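Local coordinates for bsobi restriction endonuclease (Geobacillus stearothermophilus, PDB 1DC1), which recognises the degenerate double-stranded sequence 5'-CYCGRG-3' as a homodimer that encircles the DNA and cleaves each strand after the first cytosine, at a contact of chain A with DNA. Sequence-based numbering; all coordinates share one arbitrary frame.

A contact of chain A with DNA. Residues 131, 242, 252-253. With nucleotides of chain B.
NE2 of His253 donates a hydrogen bond of 3.0 Å to N7 on the Hoogsteen edge of DG8 of chain B, meeting the purine from the major groove; adenine also carries N7, so this bond alone would not tell the two purines apart. It is bent, 148° at the hydrogen, and N7 lies 21° out of the imidazole plane. Histidine suits this place since one flat ring can both donate to a purine and stack on DC7, planes inclined by 30° and ring centres 4.0 Å apart. The methylene CG of Glu252 lies over the rim of the imidazole face turned away from the cytosine. On the minor-groove side, the long, flat-ended cation of Arg131 reaches past the sugars. Its chain, extended from CG to NE, brings NE to 3.2 Å from O2 of DC7; this carbonyl and N3 of DG8 lie in the guanidinium plane at its edge, and O4' of DG8 sits over one face toward the rim. Replacing Arg131 with an alanine would probably leave O2 of DC7 without this positively charged neighbour and uncover the adjoining sugar. Lys242, the PD-(D/E)XK lysine and a predicted magnesium site, is a flexible cation suited to facing phosphate: NZ makes a long salt bridge, 4.0 Å, to OP2 of DC7. Helices 247-270 (His253) and 110-152 (Arg131), with the end of strand 235-242 (Lys242), thus grip what is probably the central CG step from both grooves, in keeping with DNA encirclement.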
ATOM      1  N   ARG A 131       0.841   8.089   6.194  1.00 12.27           N
ATOM      2  CA  ARG A 131       1.370   7.723   4.864  1.00 15.08           C
ATOM      3  C   ARG A 131       1.299   8.955   3.926  1.00 11.15           C
ATOM      4  O   ARG A 131       2.225   9.238   3.201  1.00 14.40           O
ATOM      5  CB  ARG A 131       0.584   6.487   4.327  1.00 15.77           C
ATOM      6  CG  ARG A 131       0.914   5.185   5.185  1.00 13.24           C
ATOM      7  CD  ARG A 131      -0.011   3.990   4.835  1.00 25.93           C
ATOM      8  NE  ARG A 131       0.389   2.683   5.403  1.00 14.37           N
ATOM      9  CZ  ARG A 131       0.430   2.427   6.711  1.00 10.81           C
ATOM     10  NH1 ARG A 131       0.122   3.360   7.576  1.00 25.26           N
ATOM     11  NH2 ARG A 131       0.671   1.216   7.159  1.00 14.83           N
ATOM     12  N   LYS A 242       9.260   9.023  -4.635  1.00 16.64           N
ATOM     13  CA  LYS A 242       8.799   8.134  -3.548  1.00 14.46           C
ATOM     14  C   LYS A 242       9.533   8.484  -2.251  1.00 15.23           C
ATOM     15  O   LYS A 242      10.752   8.320  -2.162  1.00 18.16           O
ATOM     16  CB  LYS A 242       9.051   6.690  -3.935  1.00 13.80           C
ATOM     17  CG  LYS A 242       8.765   6.432  -5.406  1.00 25.65           C
ATOM     18  CD  LYS A 242       7.549   5.606  -5.610  1.00 25.28           C
ATOM     19  CE  LYS A 242       6.347   6.286  -5.101  1.00 22.85           C
ATOM     20  NZ  LYS A 242       5.652   6.921  -6.249  1.00 31.04           N
ATOM     21  N   GLU A 252       7.942  -2.667  -4.106  1.00 10.00           N
ATOM     22  CA  GLU A 252       6.506  -2.532  -4.310  1.00 10.32           C
ATOM     23  C   GLU A 252       6.167  -1.204  -5.049  1.00 11.32           C
ATOM     24  O   GLU A 252       5.564  -1.210  -6.137  1.00 10.83           O
ATOM     25  CB  GLU A 252       5.773  -2.566  -2.954  1.00  9.65           C
ATOM     26  CG  GLU A 252       4.224  -2.388  -3.103  1.00 14.03           C
ATOM     27  CD  GLU A 252       3.528  -3.653  -3.631  1.00 16.07           C
ATOM     28  OE1 GLU A 252       4.247  -4.662  -3.837  1.00 16.64           O
ATOM     29  OE2 GLU A 252       2.277  -3.659  -3.842  1.00 13.60           O
ATOM     30  N   HIS A 253       6.582  -0.068  -4.482  1.00 12.01           N
ATOM     31  CA  HIS A 253       6.255   1.223  -5.104  1.00 10.39           C
ATOM     32  C   HIS A 253       7.124   1.550  -6.327  1.00 13.04           C
ATOM     33  O   HIS A 253       6.749   2.394  -7.135  1.00 12.57           O
ATOM     34  CB  HIS A 253       6.254   2.323  -4.047  1.00 13.06           C
ATOM     35  CG  HIS A 253       5.375   1.994  -2.879  1.00 10.87           C
ATOM     36  ND1 HIS A 253       4.036   1.687  -3.007  1.00 11.43           N
ATOM     37  CD2 HIS A 253       5.612   2.071  -1.559  1.00 10.47           C
ATOM     38  CE1 HIS A 253       3.489   1.600  -1.814  1.00 13.15           C
ATOM     39  NE2 HIS A 253       4.425   1.831  -0.917  1.00 12.09           N
TER
ATOM     40  P    DC B   7       4.980   8.411  -1.103  1.00 12.08           P
ATOM     41  OP1  DC B   7       6.186   9.161  -0.712  1.00  9.75           O
ATOM     42  OP2  DC B   7       4.968   7.642  -2.382  1.00 13.97           O
ATOM     43  O5'  DC B   7       4.628   7.374   0.041  1.00 12.02           O
ATOM     44  C5'  DC B   7       4.516   7.784   1.422  1.00  8.96           C
ATOM     45  C4'  DC B   7       4.176   6.593   2.291  1.00 16.16           C
ATOM     46  O4'  DC B   7       2.887   6.005   1.935  1.00 14.10           O
ATOM     47  C3'  DC B   7       5.207   5.455   2.262  1.00 14.26           C
ATOM     48  O3'  DC B   7       5.368   4.948   3.568  1.00 16.75           O
ATOM     49  C2'  DC B   7       4.506   4.369   1.477  1.00 14.70           C
ATOM     50  C1'  DC B   7       3.038   4.598   1.793  1.00 13.15           C
ATOM     51  N1   DC B   7       2.158   4.113   0.712  1.00 11.76           N
ATOM     52  C2   DC B   7       1.100   3.219   1.036  1.00 10.00           C
ATOM     53  O2   DC B   7       0.794   3.040   2.241  1.00 13.80           O
ATOM     54  N3   DC B   7       0.421   2.598   0.029  1.00 14.07           N
ATOM     55  C4   DC B   7       0.707   2.900  -1.248  1.00 13.78           C
ATOM     56  N4   DC B   7       0.038   2.256  -2.211  1.00 11.78           N
ATOM     57  C5   DC B   7       1.706   3.885  -1.596  1.00 12.71           C
ATOM     58  C6   DC B   7       2.392   4.455  -0.599  1.00 11.86           C
ATOM     59  P    DG B   8       6.780   4.369   4.084  1.00 13.65           P
ATOM     60  OP1  DG B   8       7.523   5.465   4.684  1.00 13.22           O
ATOM     61  OP2  DG B   8       7.425   3.508   3.084  1.00 12.08           O
ATOM     62  O5'  DG B   8       6.308   3.482   5.325  1.00 19.19           O
ATOM     63  C5'  DG B   8       5.407   4.018   6.351  1.00 14.30           C
ATOM     64  C4'  DG B   8       4.486   2.924   6.843  1.00 12.91           C
ATOM     65  O4'  DG B   8       3.654   2.506   5.735  1.00 13.29           O
ATOM     66  C3'  DG B   8       5.230   1.668   7.331  1.00 11.69           C
ATOM     67  O3'  DG B   8       4.455   0.995   8.342  1.00 14.74           O
ATOM     68  C2'  DG B   8       5.198   0.773   6.101  1.00 11.12           C
ATOM     69  C1'  DG B   8       3.822   1.120   5.498  1.00 10.72           C
ATOM     70  N9   DG B   8       3.684   0.857   4.063  1.00 11.63           N
ATOM     71  C8   DG B   8       4.622   1.139   3.089  1.00 12.37           C
ATOM     72  N7   DG B   8       4.264   0.731   1.898  1.00 12.44           N
ATOM     73  C5   DG B   8       3.004   0.164   2.082  1.00 12.92           C
ATOM     74  C6   DG B   8       2.115  -0.488   1.141  1.00 10.35           C
ATOM     75  O6   DG B   8       2.285  -0.685  -0.056  1.00 12.47           O
ATOM     76  N1   DG B   8       0.946  -0.940   1.751  1.00 12.49           N
ATOM     77  C2   DG B   8       0.654  -0.805   3.095  1.00 14.81           C
ATOM     78  N2   DG B   8      -0.526  -1.277   3.512  1.00 12.40           N
ATOM     79  N3   DG B   8       1.476  -0.226   3.983  1.00 13.83           N
ATOM     80  C4   DG B   8       2.622   0.240   3.413  1.00 12.26           C
TER